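PDB 5C2V: hydrazine synthase subunit alpha from Candidatus Kuenenia stuttgartiensis, which catalyses, within the hydrazine synthase complex, the condensation of hydroxylamine with ammonia to hydrazine, the second half-reaction of hydrazine synthesis from nitric oxide and ammonium. Local coordinates for residues G444-P447 against H448-A451; V758-D762 against L763-W767. All coordinates share one frame; numbering follows the deposited sequence.

Contact 1: residues G444-P447 against H448-A451; sequences GPYP and HQKA. With HEC (heme c), chain B.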
# COMPACT_ATOMS: atom_id res chain seq x y z
N GLY D 444 -4.90 -14.94 -0.26
CA GLY D 444 -4.37 -13.98 0.69
C GLY D 444 -5.22 -13.79 1.93
O GLY D 444 -6.34 -14.29 2.00
N PRO D 445 -4.67 -13.06 2.92
CA PRO D 445 -5.33 -12.78 4.20
C PRO D 445 -6.50 -11.80 4.09
O PRO D 445 -7.42 -11.86 4.90
CB PRO D 445 -4.20 -12.18 5.04
CG PRO D 445 -3.30 -11.55 4.04
CD PRO D 445 -3.34 -12.45 2.84
N TYR D 446 -6.46 -10.91 3.10
CA TYR D 446 -7.50 -9.89 2.95
C TYR D 446 -8.81 -10.50 2.43
O TYR D 446 -8.78 -11.40 1.59
CB TYR D 446 -7.01 -8.77 2.03
CG TYR D 446 -5.89 -7.96 2.64
CD1 TYR D 446 -6.16 -6.90 3.49
CD2 TYR D 446 -4.56 -8.26 2.36
CE1 TYR D 446 -5.14 -6.15 4.05
CE2 TYR D 446 -3.53 -7.52 2.92
CZ TYR D 446 -3.83 -6.47 3.76
OH TYR D 446 -2.81 -5.73 4.32
N PRO D 447 -9.95 -10.01 2.93
CA PRO D 447 -11.27 -10.61 2.68
C PRO D 447 -11.71 -10.60 1.21
O PRO D 447 -12.55 -11.41 0.83
CB PRO D 447 -12.21 -9.76 3.53
CG PRO D 447 -11.51 -8.46 3.68
CD PRO D 447 -10.06 -8.81 3.77
N HIS D 448 -11.16 -9.69 0.41
CA HIS D 448 -11.53 -9.61 -1.00
C HIS D 448 -10.71 -10.59 -1.83
O HIS D 448 -10.83 -10.63 -3.05
CB HIS D 448 -11.37 -8.18 -1.52
CG HIS D 448 -9.95 -7.77 -1.75
ND1 HIS D 448 -9.12 -7.38 -0.72
CD2 HIS D 448 -9.22 -7.68 -2.88
CE1 HIS D 448 -7.93 -7.07 -1.21
NE2 HIS D 448 -7.97 -7.25 -2.52
N GLN D 449 -9.86 -11.36 -1.15
CA GLN D 449 -9.04 -12.36 -1.81
C GLN D 449 -9.50 -13.77 -1.43
O GLN D 449 -10.45 -13.93 -0.66
CB GLN D 449 -7.57 -12.17 -1.45
CG GLN D 449 -7.00 -10.82 -1.86
CD GLN D 449 -5.63 -10.57 -1.26
OE1 GLN D 449 -5.31 -11.04 -0.17
NE2 GLN D 449 -4.80 -9.81 -1.98
N LYS D 450 -8.82 -14.78 -1.96
CA LYS D 450 -9.15 -16.16 -1.65
C LYS D 450 -8.46 -16.62 -0.37
O LYS D 450 -7.29 -16.32 -0.15
CB LYS D 450 -8.77 -17.08 -2.81
CG LYS D 450 -9.54 -16.82 -4.10
CD LYS D 450 -9.20 -17.85 -5.16
CE LYS D 450 -9.99 -17.61 -6.44
NZ LYS D 450 -9.71 -18.66 -7.46
N ALA D 451 -9.19 -17.33 0.47
CA ALA D 451 -8.63 -17.87 1.70
C ALA D 451 -7.93 -19.19 1.43
O ALA D 451 -7.21 -19.71 2.29
CB ALA D 451 -9.72 -18.05 2.74
FE HEC B . -17.86 -8.69 -8.32
CHA HEC B . -15.95 -6.01 -7.27
CHB HEC B . -19.90 -6.55 -10.04
CHC HEC B . -20.00 -11.30 -9.04
CHD HEC B . -15.95 -10.81 -6.41
NA HEC B . -17.91 -6.66 -8.61
C1A HEC B . -17.03 -5.73 -8.08
C2A HEC B . -17.45 -4.42 -8.52
C3A HEC B . -18.54 -4.56 -9.28
C4A HEC B . -18.85 -5.98 -9.35
CMA HEC B . -19.32 -3.43 -9.97
CAA HEC B . -16.74 -3.09 -8.16
CBA HEC B . -15.83 -2.66 -9.30
CGA HEC B . -14.67 -3.60 -9.45
O1A HEC B . -14.40 -4.05 -10.59
O2A HEC B . -14.01 -3.91 -8.42
NB HEC B . -19.71 -8.87 -9.24
C1B HEC B . -20.19 -7.89 -10.10
C2B HEC B . -21.05 -8.54 -11.07
C3B HEC B . -21.09 -9.84 -10.80
C4B HEC B . -20.25 -10.08 -9.64
CMB HEC B . -21.81 -7.83 -12.22
CAB HEC B . -21.89 -10.90 -11.60
CBB HEC B . -23.01 -11.48 -10.71
NC HEC B . -17.93 -10.70 -7.86
C1C HEC B . -18.96 -11.57 -8.18
C2C HEC B . -18.69 -12.84 -7.53
C3C HEC B . -17.64 -12.67 -6.73
C4C HEC B . -17.10 -11.35 -6.97
CMC HEC B . -19.66 -14.05 -7.50
CAC HEC B . -17.04 -13.75 -5.80
CBC HEC B . -17.22 -13.32 -4.33
ND HEC B . -16.22 -8.45 -7.03
C1D HEC B . -15.58 -9.49 -6.38
C2D HEC B . -14.45 -8.98 -5.63
C3D HEC B . -14.45 -7.47 -5.91
C4D HEC B . -15.58 -7.23 -6.78
CMD HEC B . -13.47 -9.78 -4.76
CAD HEC B . -13.47 -6.41 -5.37
CBD HEC B . -13.65 -6.30 -3.86
CGD HEC B . -12.68 -5.30 -3.31
O1D HEC B . -12.55 -5.23 -2.06
O2D HEC B . -12.02 -4.58 -4.11
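The edge of the Tyr446 ring meets the amide oxygen of Gln449: OE1 lies in the ring plane, 3.8 Å from CD2, and the amide stands nearly upright to the ring, the two planes 81° apart. The His448 imidazole has Gln449 CG over the centre of one face, and its ND1 lies 3.7 Å from Tyr446 CB. With CG wedged between its backbone N and carbonyl carbon (chi1 74°), His448 brings this ring back over Gln449. OE1 also accepts a weak, long bond from Tyr446 N, and Gly444, with no side chain, leaves room for that oxygen beside its CA. These groups crown a type I beta turn from Tyr446 to Gln449, closed by Gln449 N to Tyr446 O at 2.9 Å; Pro447, whose ring fixes phi, suits its second position. A second backbone hydrogen bond, Gly444 N to Lys450 O at 2.8 Å, closes a larger loop around the turn. On the heme side, the CB of His448, part of the heme c pocket, lies 3.2 Å from O1D of a heme propionate, a packing contact rather than a hydrogen bond, while its NE2 makes a weak bond to Asp277. Away from the heme, Tyr446 OH hydrogen-bonds Asp700.

Contact 2: residues V758-D762 against L763-W767; sequences VEWID and LGAQW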
# COMPACT_ATOMS: atom_id res chain seq x y z
N VAL D 758 -20.13 -18.25 13.08
CA VAL D 758 -19.56 -18.15 11.74
C VAL D 758 -20.25 -17.07 10.91
O VAL D 758 -19.60 -16.21 10.31
CB VAL D 758 -19.65 -19.49 10.98
CG1 VAL D 758 -19.22 -19.32 9.53
CG2 VAL D 758 -18.81 -20.55 11.68
N GLU D 759 -21.58 -17.11 10.90
CA GLU D 759 -22.38 -16.11 10.19
C GLU D 759 -22.12 -14.71 10.73
O GLU D 759 -21.97 -13.76 9.96
CB GLU D 759 -23.87 -16.43 10.31
CG GLU D 759 -24.35 -17.52 9.37
CD GLU D 759 -25.85 -17.73 9.45
OE1 GLU D 759 -26.41 -17.61 10.56
OE2 GLU D 759 -26.46 -18.02 8.40
N TRP D 760 -22.06 -14.59 12.05
CA TRP D 760 -21.79 -13.31 12.70
C TRP D 760 -20.47 -12.72 12.22
O TRP D 760 -20.40 -11.54 11.88
CB TRP D 760 -21.78 -13.46 14.22
CG TRP D 760 -21.25 -12.25 14.93
CD1 TRP D 760 -21.80 -11.00 14.94
CD2 TRP D 760 -20.08 -12.18 15.75
NE1 TRP D 760 -21.04 -10.16 15.71
CE2 TRP D 760 -19.98 -10.85 16.22
CE3 TRP D 760 -19.10 -13.10 16.12
CZ2 TRP D 760 -18.94 -10.43 17.04
CZ3 TRP D 760 -18.07 -12.68 16.94
CH2 TRP D 760 -17.99 -11.36 17.39
N ILE D 761 -19.42 -13.54 12.19
CA ILE D 761 -18.11 -13.07 11.76
C ILE D 761 -18.09 -12.73 10.27
O ILE D 761 -17.55 -11.69 9.87
CB ILE D 761 -17.02 -14.12 12.05
CG1 ILE D 761 -16.94 -14.38 13.56
CG2 ILE D 761 -15.68 -13.65 11.53
CD1 ILE D 761 -15.81 -15.31 13.95
N ASP D 762 -18.70 -13.58 9.45
CA ASP D 762 -18.76 -13.35 8.01
C ASP D 762 -19.54 -12.08 7.66
O ASP D 762 -19.29 -11.45 6.63
CB ASP D 762 -19.37 -14.55 7.30
CG ASP D 762 -18.32 -15.51 6.77
OD1 ASP D 762 -17.14 -15.36 7.13
OD2 ASP D 762 -18.69 -16.42 5.99
N LEU D 763 -20.49 -11.72 8.52
CA LEU D 763 -21.29 -10.52 8.32
C LEU D 763 -20.52 -9.24 8.66
O LEU D 763 -21.01 -8.14 8.43
CB LEU D 763 -22.57 -10.58 9.16
CG LEU D 763 -23.74 -11.39 8.61
CD1 LEU D 763 -24.82 -11.52 9.67
CD2 LEU D 763 -24.30 -10.74 7.36
N GLY D 764 -19.31 -9.39 9.19
CA GLY D 764 -18.52 -8.25 9.61
C GLY D 764 -18.41 -8.10 11.12
O GLY D 764 -17.84 -7.13 11.60
N ALA D 765 -18.98 -9.06 11.85
CA ALA D 765 -18.84 -9.13 13.30
C ALA D 765 -19.33 -7.87 14.01
O ALA D 765 -18.62 -7.30 14.84
CB ALA D 765 -17.39 -9.42 13.68
N GLN D 766 -20.53 -7.43 13.67
CA GLN D 766 -21.11 -6.24 14.29
C GLN D 766 -21.58 -6.53 15.71
O GLN D 766 -21.46 -7.65 16.21
CB GLN D 766 -22.27 -5.70 13.46
CG GLN D 766 -21.89 -5.19 12.08
CD GLN D 766 -21.77 -6.30 11.06
OE1 GLN D 766 -22.03 -7.47 11.36
NE2 GLN D 766 -21.39 -5.95 9.84
N TRP D 767 -22.12 -5.50 16.35
CA TRP D 767 -22.67 -5.59 17.70
C TRP D 767 -24.16 -5.29 17.62
O TRP D 767 -25.00 -6.13 17.94
CB TRP D 767 -21.96 -4.60 18.63
CG TRP D 767 -22.77 -4.16 19.83
CD1 TRP D 767 -23.58 -3.06 19.90
CD2 TRP D 767 -22.79 -4.76 21.13
NE1 TRP D 767 -24.13 -2.97 21.16
CE2 TRP D 767 -23.66 -3.99 21.93
CE3 TRP D 767 -22.16 -5.88 21.69
CZ2 TRP D 767 -23.92 -4.31 23.26
CZ3 TRP D 767 -22.43 -6.19 23.01
CH2 TRP D 767 -23.30 -5.41 23.78
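Trp760 reaches past the end of its helix to Gln766: indole NE1 donates to the backbone oxygen O of Gln766 at 2.6 Å in a nearly straight bond (176°), with the acceptor in the ring plane and the N-H directed at one of its lone pairs. One face of the indole carries Ala765, whose CA stands 3.7 Å from the centroid of the five-membered ring in a CH-pi contact, and whose CB packs against CZ2. The small methyl suits this place, since the backbone itself can lie close on the ring. Trp760 CG, turned anti to its own N (chi1 169°), carries the indole alongside the departing chain.

Backbone bonds hold that chain in position. Ala765 N donates to Trp760 O at 2.9 Å and Gly764 N to Ile761 O at 3.0 Å; Gly764 takes a positive phi of 108°, which its missing side chain readily allows. Gln766 NE2 folds back to Leu763 O, steadying the loop. Leu763 N still donates to Glu759 O at 2.9 Å, the last regular helical bond, and its side chain packs on Ile465. Further out, the buried acids are paired, Asp762 with Arg463 and Glu759 with Arg642 and Tyr508, while Phe646 meets the Trp760 ring. The paired bonds around Gly764 make a Schellman motif, ending helix 751-762 of the cytochrome c domain.

Overall arrangement
Contact 1 is partly buried and lies wholly in loop, whereas contact 2 is fully buried and ends a helix. Their centres are 16 Å apart and their nearest atoms about 8 Å, so they do not touch, yet both are tied to strand 538-541: contact 1 through Gln540 and Thr541, contact 2 through Ser538. The chemistry follows the setting. Residues 444-451 combine a beta turn and a glutamine amide with a histidine beside the propionate of the first heme. Residues 758-767 rely on an indole, helix-end backbone bonds and salt-bridged acids, with the Trp760 side chain about 9 Å from the second heme c at the nearest atoms.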